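Local coordinates for T-cell surface glycoprotein YE1/48 (Mus musculus, PDB 1QO3) that acts as an inhibitory receptor on natural killer cells, recognising H-2d class I MHC molecules through a C-type lectin-like domain and thereby preventing lysis of the cell that bears them, at residues S1-S6 and C25-M30; L93-R98 and T113-G118. The protein carries 1 engineered substitution. All coordinates share one frame; numbering follows the deposited sequence.

Interaction 1 of 2, residues S1-S6 and C25-M30; sequences STVLDS and CYYFVM. Engineered in segment 1-6: Ser1 (natural residue Lys).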
ATOM      1  N   SER C   1      14.396  32.470 -10.298  1.00 43.04           N
ATOM      2  CA  SER C   1      14.848  32.465  -8.872  1.00 42.76           C
ATOM      3  C   SER C   1      14.276  31.286  -8.080  1.00 41.30           C
ATOM      4  O   SER C   1      13.289  30.665  -8.479  1.00 42.70           O
ATOM      5  CB  SER C   1      14.474  33.789  -8.191  1.00 43.29           C
ATOM      6  OG  SER C   1      13.088  34.052  -8.272  1.00 43.74           O
ATOM      7  N   THR C   2      14.919  31.001  -6.953  1.00 39.15           N
ATOM      8  CA  THR C   2      14.549  29.901  -6.073  1.00 35.93           C
ATOM      9  C   THR C   2      13.985  30.435  -4.766  1.00 33.83           C
ATOM     10  O   THR C   2      14.114  31.622  -4.463  1.00 32.59           O
ATOM     11  CB  THR C   2      15.775  29.044  -5.734  1.00 35.98           C
ATOM     12  OG1 THR C   2      16.367  29.531  -4.524  1.00 33.93           O
ATOM     13  CG2 THR C   2      16.813  29.136  -6.859  1.00 34.76           C
ATOM     14  N   VAL C   3      13.385  29.546  -3.982  1.00 31.60           N
ATOM     15  CA  VAL C   3      12.790  29.930  -2.710  1.00 31.11           C
ATOM     16  C   VAL C   3      13.802  30.548  -1.742  1.00 30.74           C
ATOM     17  O   VAL C   3      13.415  31.243  -0.805  1.00 30.66           O
ATOM     18  CB  VAL C   3      12.123  28.719  -2.020  1.00 31.94           C
ATOM     19  CG1 VAL C   3      13.193  27.746  -1.522  1.00 30.35           C
ATOM     20  CG2 VAL C   3      11.249  29.194  -0.875  1.00 30.29           C
ATOM     21  N   LEU C   4      15.089  30.291  -1.955  1.00 29.67           N
ATOM     22  CA  LEU C   4      16.102  30.861  -1.073  1.00 30.64           C
ATOM     23  C   LEU C   4      16.736  32.110  -1.678  1.00 31.01           C
ATOM     24  O   LEU C   4      17.342  32.914  -0.961  1.00 30.54           O
ATOM     25  CB  LEU C   4      17.199  29.841  -0.751  1.00 28.92           C
ATOM     26  CG  LEU C   4      16.817  28.587   0.039  1.00 31.73           C
ATOM     27  CD1 LEU C   4      18.080  27.785   0.331  1.00 28.30           C
ATOM     28  CD2 LEU C   4      16.110  28.962   1.337  1.00 30.61           C
ATOM     29  N   ASP C   5      16.597  32.275  -2.992  1.00 30.65           N
ATOM     30  CA  ASP C   5      17.161  33.440  -3.665  1.00 32.38           C
ATOM     31  C   ASP C   5      16.546  34.727  -3.171  1.00 32.09           C
ATOM     32  O   ASP C   5      15.339  34.808  -2.934  1.00 31.90           O
ATOM     33  CB  ASP C   5      16.953  33.372  -5.178  1.00 33.68           C
ATOM     34  CG  ASP C   5      17.966  32.498  -5.859  1.00 34.71           C
ATOM     35  OD1 ASP C   5      19.119  32.461  -5.383  1.00 35.24           O
ATOM     36  OD2 ASP C   5      17.615  31.864  -6.875  1.00 37.63           O
ATOM     37  N   SER C   6      17.386  35.741  -3.021  1.00 32.11           N
ATOM     38  CA  SER C   6      16.903  37.035  -2.581  1.00 30.23           C
ATOM     39  C   SER C   6      16.059  37.636  -3.714  1.00 27.83           C
ATOM     40  O   SER C   6      16.165  37.226  -4.874  1.00 26.08           O
ATOM     41  CB  SER C   6      18.081  37.950  -2.248  1.00 32.23           C
ATOM     42  OG  SER C   6      17.816  38.698  -1.071  1.00 33.54           O
ATOM     43  N   CYS C  25      10.967  23.303   8.602  1.00 13.73           N
ATOM     44  CA  CYS C  25      10.968  23.267   7.152  1.00 15.57           C
ATOM     45  C   CYS C  25      12.361  22.849   6.677  1.00 15.40           C
ATOM     46  O   CYS C  25      13.366  23.090   7.348  1.00 13.00           O
ATOM     47  CB  CYS C  25      10.556  24.620   6.572  1.00 17.71           C
ATOM     48  SG  CYS C  25       8.888  25.160   7.089  1.00 20.28           S
ATOM     49  N   TYR C  26      12.407  22.202   5.520  1.00 15.42           N
ATOM     50  CA  TYR C  26      13.656  21.698   4.984  1.00 15.63           C
ATOM     51  C   TYR C  26      13.885  22.168   3.561  1.00 15.33           C
ATOM     52  O   TYR C  26      12.964  22.157   2.743  1.00 18.87           O
ATOM     53  CB  TYR C  26      13.633  20.163   5.028  1.00 13.68           C
ATOM     54  CG  TYR C  26      13.176  19.594   6.361  1.00 14.97           C
ATOM     55  CD1 TYR C  26      11.848  19.717   6.781  1.00 13.74           C
ATOM     56  CD2 TYR C  26      14.075  18.952   7.217  1.00 13.59           C
ATOM     57  CE1 TYR C  26      11.429  19.216   8.015  1.00 13.57           C
ATOM     58  CE2 TYR C  26      13.667  18.447   8.455  1.00 14.45           C
ATOM     59  CZ  TYR C  26      12.347  18.585   8.848  1.00 14.73           C
ATOM     60  OH  TYR C  26      11.960  18.126  10.080  1.00 15.29           O
ATOM     61  N   TYR C  27      15.111  22.575   3.262  1.00 14.51           N
ATOM     62  CA  TYR C  27      15.434  23.036   1.914  1.00 14.80           C
ATOM     63  C   TYR C  27      16.597  22.212   1.366  1.00 15.06           C
ATOM     64  O   TYR C  27      17.654  22.121   1.986  1.00 13.34           O
ATOM     65  CB  TYR C  27      15.794  24.526   1.932  1.00 15.28           C
ATOM     66  CG  TYR C  27      14.703  25.386   2.533  1.00 16.26           C
ATOM     67  CD1 TYR C  27      14.506  25.421   3.912  1.00 14.30           C
ATOM     68  CD2 TYR C  27      13.807  26.091   1.716  1.00 17.58           C
ATOM     69  CE1 TYR C  27      13.442  26.124   4.473  1.00 17.23           C
ATOM     70  CE2 TYR C  27      12.726  26.805   2.269  1.00 15.45           C
ATOM     71  CZ  TYR C  27      12.552  26.812   3.648  1.00 18.17           C
ATOM     72  OH  TYR C  27      11.490  27.480   4.215  1.00 18.67           O
ATOM     73  N   PHE C  28      16.381  21.594   0.213  1.00 13.45           N
ATOM     74  CA  PHE C  28      17.402  20.779  -0.413  1.00 14.61           C
ATOM     75  C   PHE C  28      18.088  21.574  -1.514  1.00 16.39           C
ATOM     76  O   PHE C  28      17.496  21.845  -2.564  1.00 14.18           O
ATOM     77  CB  PHE C  28      16.777  19.502  -0.979  1.00 16.88           C
ATOM     78  CG  PHE C  28      16.238  18.572   0.080  1.00 18.32           C
ATOM     79  CD1 PHE C  28      15.093  18.901   0.798  1.00 19.78           C
ATOM     80  CD2 PHE C  28      16.894  17.382   0.375  1.00 17.70           C
ATOM     81  CE1 PHE C  28      14.605  18.052   1.798  1.00 20.89           C
ATOM     82  CE2 PHE C  28      16.418  16.522   1.375  1.00 18.34           C
ATOM     83  CZ  PHE C  28      15.271  16.859   2.086  1.00 21.00           C
ATOM     84  N   VAL C  29      19.329  21.973  -1.238  1.00 17.17           N
ATOM     85  CA  VAL C  29      20.152  22.738  -2.168  1.00 19.11           C
ATOM     86  C   VAL C  29      20.721  21.721  -3.138  1.00 21.69           C
ATOM     87  O   VAL C  29      21.629  20.963  -2.784  1.00 21.59           O
ATOM     88  CB  VAL C  29      21.328  23.429  -1.437  1.00 18.77           C
ATOM     89  CG1 VAL C  29      22.103  24.311  -2.409  1.00 19.36           C
ATOM     90  CG2 VAL C  29      20.809  24.250  -0.267  1.00 19.15           C
ATOM     91  N   MET C  30      20.200  21.704  -4.361  1.00 23.20           N
ATOM     92  CA  MET C  30      20.659  20.732  -5.347  1.00 25.93           C
ATOM     93  C   MET C  30      22.075  20.932  -5.920  1.00 27.09           C
ATOM     94  O   MET C  30      22.655  19.983  -6.447  1.00 29.60           O
ATOM     95  CB  MET C  30      19.623  20.602  -6.467  1.00 23.39           C
ATOM     96  CG  MET C  30      18.204  20.279  -5.965  1.00 22.64           C
ATOM     97  SD  MET C  30      18.065  18.870  -4.823  1.00 23.02           S
ATOM     98  CE  MET C  30      18.015  17.468  -5.978  1.00 25.71           C
TER
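A short turn at the N-terminal end of this C-type lectin-like domain packs against strand 24-30, where Val3 and Leu4 meet the ring of Tyr27. The two aliphatic side chains reach one side of the tyrosine, both at CD2, but from different directions. Val3 CG1 comes in at the ring edge, near its plane, 3.7 Å from Tyr27 CD2. Leu4 CD2 approaches the Tyr27 ring obliquely, 4.2 Å from its centroid and 29° off the normal, an off-centre CH-pi contact. With CG of Leu4 beside its own backbone N (chi1 -64°) and CD1 taking the extended position, CD2 is the branch left turned to the ring. The turn that presents the pair is an ST turn and ST motif built on Thr2: Thr2 OG1 accepts from Leu4 N at 3.0 Å and from Asp5 N at 3.2 Å. A backbone bond from Asp5 N to Thr2 O, 3.0 Å, closes the same turn, so one hydroxyl and one carbonyl hold Val3 and Leu4 at its crest. No hydrogen bond joins the two segments; the contact is apolar and partly buried. Leu47 touches both Leu4 and Tyr27, and Val16 and Trp18 of strand 16-21 border Tyr27 and Val3 respectively. On the strand side, Tyr27 is held by backbone bonding to Cys128 of strand 124-131, and Cys25 forms a disulfide with Cys20 across the 16-21/24-30 hairpin.

Interaction 2 of 2, residues L93-R98 and T113-G118; sequences LALNTR and TRLDNG. Unlike the reference sequence in segment 93-98: Arg98 (reference Gly).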
ATOM      1  N   LEU C  93      18.059  12.165  19.403  1.00 38.45           N
ATOM      2  CA  LEU C  93      18.350  11.024  18.545  1.00 38.96           C
ATOM      3  C   LEU C  93      19.488  10.183  19.123  1.00 41.34           C
ATOM      4  O   LEU C  93      20.623  10.656  19.247  1.00 41.51           O
ATOM      5  CB  LEU C  93      18.741  11.508  17.146  1.00 37.50           C
ATOM      6  CG  LEU C  93      18.972  10.431  16.085  1.00 35.98           C
ATOM      7  CD1 LEU C  93      17.629   9.855  15.668  1.00 33.65           C
ATOM      8  CD2 LEU C  93      19.696  11.022  14.880  1.00 32.92           C
ATOM      9  N   ALA C  94      19.177   8.937  19.473  1.00 42.75           N
ATOM     10  CA  ALA C  94      20.167   8.020  20.030  1.00 45.27           C
ATOM     11  C   ALA C  94      21.038   7.482  18.902  1.00 46.94           C
ATOM     12  O   ALA C  94      20.714   6.471  18.269  1.00 46.25           O
ATOM     13  CB  ALA C  94      19.471   6.868  20.753  1.00 45.20           C
ATOM     14  N   LEU C  95      22.149   8.161  18.653  1.00 49.01           N
ATOM     15  CA  LEU C  95      23.050   7.763  17.586  1.00 51.52           C
ATOM     16  C   LEU C  95      24.363   7.228  18.144  1.00 52.75           C
ATOM     17  O   LEU C  95      24.950   7.818  19.051  1.00 53.04           O
ATOM     18  CB  LEU C  95      23.316   8.966  16.675  1.00 51.77           C
ATOM     19  CG  LEU C  95      24.089   8.767  15.369  1.00 52.89           C
ATOM     20  CD1 LEU C  95      23.342   7.813  14.445  1.00 53.26           C
ATOM     21  CD2 LEU C  95      24.266  10.119  14.698  1.00 52.71           C
ATOM     22  N   ASN C  96      24.814   6.098  17.610  1.00 54.22           N
ATOM     23  CA  ASN C  96      26.073   5.513  18.050  1.00 56.15           C
ATOM     24  C   ASN C  96      27.201   6.113  17.215  1.00 56.36           C
ATOM     25  O   ASN C  96      27.572   5.574  16.171  1.00 56.09           O
ATOM     26  CB  ASN C  96      26.066   3.994  17.868  1.00 57.46           C
ATOM     27  CG  ASN C  96      27.301   3.335  18.462  1.00 59.57           C
ATOM     28  OD1 ASN C  96      27.935   2.490  17.828  1.00 60.66           O
ATOM     29  ND2 ASN C  96      27.646   3.720  19.691  1.00 60.06           N
ATOM     30  N   THR C  97      27.736   7.239  17.679  1.00 56.92           N
ATOM     31  CA  THR C  97      28.811   7.920  16.970  1.00 56.56           C
ATOM     32  C   THR C  97      30.163   7.285  17.257  1.00 56.17           C
ATOM     33  O   THR C  97      31.117   7.980  17.588  1.00 56.56           O
ATOM     34  CB  THR C  97      28.892   9.418  17.355  1.00 57.08           C
ATOM     35  OG1 THR C  97      29.266   9.544  18.733  1.00 57.85           O
ATOM     36  CG2 THR C  97      27.554  10.097  17.136  1.00 56.96           C
ATOM     37  N   ARG C  98      30.242   5.965  17.141  1.00 55.52           N
ATOM     38  CA  ARG C  98      31.495   5.257  17.376  1.00 55.17           C
ATOM     39  C   ARG C  98      31.552   4.073  16.454  1.00 53.60           C
ATOM     40  O   ARG C  98      32.550   3.364  16.382  1.00 53.75           O
ATOM     41  CB  ARG C  98      31.587   4.773  18.812  1.00 57.73           C
ATOM     42  CG  ARG C  98      31.593   5.879  19.813  1.00 60.59           C
ATOM     43  CD  ARG C  98      31.961   5.330  21.159  1.00 64.28           C
ATOM     44  NE  ARG C  98      31.445   6.180  22.216  1.00 66.18           N
ATOM     45  CZ  ARG C  98      31.441   5.839  23.497  1.00 67.58           C
ATOM     46  NH1 ARG C  98      31.934   4.664  23.877  1.00 67.84           N
ATOM     47  NH2 ARG C  98      30.923   6.663  24.398  1.00 67.65           N
ATOM     48  N   THR C 113      18.209   5.395   3.243  1.00 22.14           N
ATOM     49  CA  THR C 113      18.422   4.217   4.071  1.00 23.20           C
ATOM     50  C   THR C 113      19.549   4.326   5.081  1.00 23.79           C
ATOM     51  O   THR C 113      19.721   3.438   5.913  1.00 23.44           O
ATOM     52  CB  THR C 113      18.706   2.981   3.177  1.00 23.08           C
ATOM     53  OG1 THR C 113      19.816   3.262   2.304  1.00 20.41           O
ATOM     54  CG2 THR C 113      17.478   2.631   2.340  1.00 22.56           C
ATOM     55  N   ARG C 114      20.314   5.406   5.027  1.00 24.54           N
ATOM     56  CA  ARG C 114      21.431   5.528   5.951  1.00 25.55           C
ATOM     57  C   ARG C 114      21.792   6.926   6.447  1.00 25.35           C
ATOM     58  O   ARG C 114      21.363   7.949   5.908  1.00 24.30           O
ATOM     59  CB  ARG C 114      22.694   4.920   5.311  1.00 26.59           C
ATOM     60  CG  ARG C 114      22.675   3.400   5.073  1.00 28.09           C
ATOM     61  CD  ARG C 114      22.738   2.610   6.383  1.00 28.40           C
ATOM     62  NE  ARG C 114      23.885   2.991   7.205  1.00 29.18           N
ATOM     63  CZ  ARG C 114      25.150   2.680   6.935  1.00 30.32           C
ATOM     64  NH1 ARG C 114      25.454   1.966   5.860  1.00 30.42           N
ATOM     65  NH2 ARG C 114      26.122   3.110   7.731  1.00 30.67           N
ATOM     66  N   LEU C 115      22.603   6.917   7.498  1.00 25.93           N
ATOM     67  CA  LEU C 115      23.182   8.095   8.127  1.00 26.99           C
ATOM     68  C   LEU C 115      24.634   7.577   8.153  1.00 27.05           C
ATOM     69  O   LEU C 115      25.095   7.002   9.140  1.00 30.09           O
ATOM     70  CB  LEU C 115      22.606   8.287   9.541  1.00 25.90           C
ATOM     71  CG  LEU C 115      22.550   9.706  10.139  1.00 26.82           C
ATOM     72  CD1 LEU C 115      22.120  10.723   9.084  1.00 24.38           C
ATOM     73  CD2 LEU C 115      21.575   9.727  11.314  1.00 24.17           C
ATOM     74  N   ASP C 116      25.323   7.749   7.027  1.00 25.48           N
ATOM     75  CA  ASP C 116      26.686   7.259   6.834  1.00 24.03           C
ATOM     76  C   ASP C 116      27.708   8.395   6.733  1.00 23.65           C
ATOM     77  O   ASP C 116      27.390   9.483   6.241  1.00 21.50           O
ATOM     78  CB  ASP C 116      26.694   6.400   5.561  1.00 25.69           C
ATOM     79  CG  ASP C 116      27.943   5.558   5.412  1.00 26.67           C
ATOM     80  OD1 ASP C 116      28.581   5.232   6.435  1.00 29.36           O
ATOM     81  OD2 ASP C 116      28.269   5.202   4.258  1.00 26.40           O
ATOM     82  N   ASN C 117      28.931   8.150   7.198  1.00 20.59           N
ATOM     83  CA  ASN C 117      29.954   9.187   7.148  1.00 22.69           C
ATOM     84  C   ASN C 117      30.632   9.236   5.792  1.00 22.43           C
ATOM     85  O   ASN C 117      30.786   8.218   5.119  1.00 24.87           O
ATOM     86  CB  ASN C 117      30.994   9.003   8.265  1.00 24.20           C
ATOM     87  CG  ASN C 117      31.784   7.707   8.136  1.00 26.83           C
ATOM     88  OD1 ASN C 117      31.211   6.619   8.035  1.00 26.11           O
ATOM     89  ND2 ASN C 117      33.111   7.821   8.153  1.00 27.50           N
ATOM     90  N   GLY C 118      31.001  10.443   5.382  1.00 21.43           N
ATOM     91  CA  GLY C 118      31.657  10.636   4.107  1.00 18.05           C
ATOM     92  C   GLY C 118      32.765  11.661   4.266  1.00 18.09           C
ATOM     93  O   GLY C 118      32.918  12.275   5.321  1.00 13.97           O
TER
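Leu95 and Leu115 both hold CG anti to the backbone N (chi1 -172° and -153°), which extends each side chain from its own segment until Leu95 CD1 lies 4.1 Å from Leu115 CD2. The two side chains approach at a slant and meet through these single methyl groups. Leu93 reaches the same methyl: its CD2 is 4.2 Å from Leu115 CD2, so one branch of Leu115 receives two leucines that stand two residues apart in the other segment. All three leucines direct their CB toward the opposite segment, and the contact is small, 89 Å² over both sides, made at ordinary methyl-methyl distances. No hydrogen bond crosses the contact. Leu115 opens strand 115-118, which pairs antiparallel with strand 107-110 of the C-type lectin fold, whereas 93-98 belongs to the long irregular loop between strands 82-85 and 107-110; the leucines thus lay that loop against the sheet. Met108 and Leu110 of the neighbouring strand extend the apolar patch around Leu115, Ile52 touches Leu93, and Tyr100 touches Leu95. Beyond the leucines the loop bends through successive inverse gamma turns centred on Asn96 and Thr97. In the other segment Arg114 folds back over Asp116: Arg114 NH2 is 3.5 Å from Asp116 OD1, but the oxygen lies well out of the guanidinium plane, so the attraction is one of charge without a directed N-H. Asp116 OD1 also takes a weak bond from Asn117 N at 3.0 Å. Thr113 OG1 and Arg114 NH1 hydrogen-bond to the backbone of a different protein in the assembly, so this end of 113-118 lies at a protein-protein interface, consistent with the receptor's part in recognising H-2d molecules.

In the fold
From the N terminus, interaction 1 comes first: strand 24-30 returns to residues 1-6, closing a loop that contains strand 16-21. The chain then runs through helices 35-44 and 55-64 and strands 70-77 and 82-85 before interaction 2 opens at 93-98, closing a second loop around strand 107-110 when 115-118 is reached. The two contacts are in series, neither nested nor crossed. They lie on opposite sides of the chain's centre, with centres about 26 Å apart, but both reach one mixed sheet. Strand 24-30 pairs with 124-131, which joins 70-77, then 107-110 and finally 115-118, linking the two.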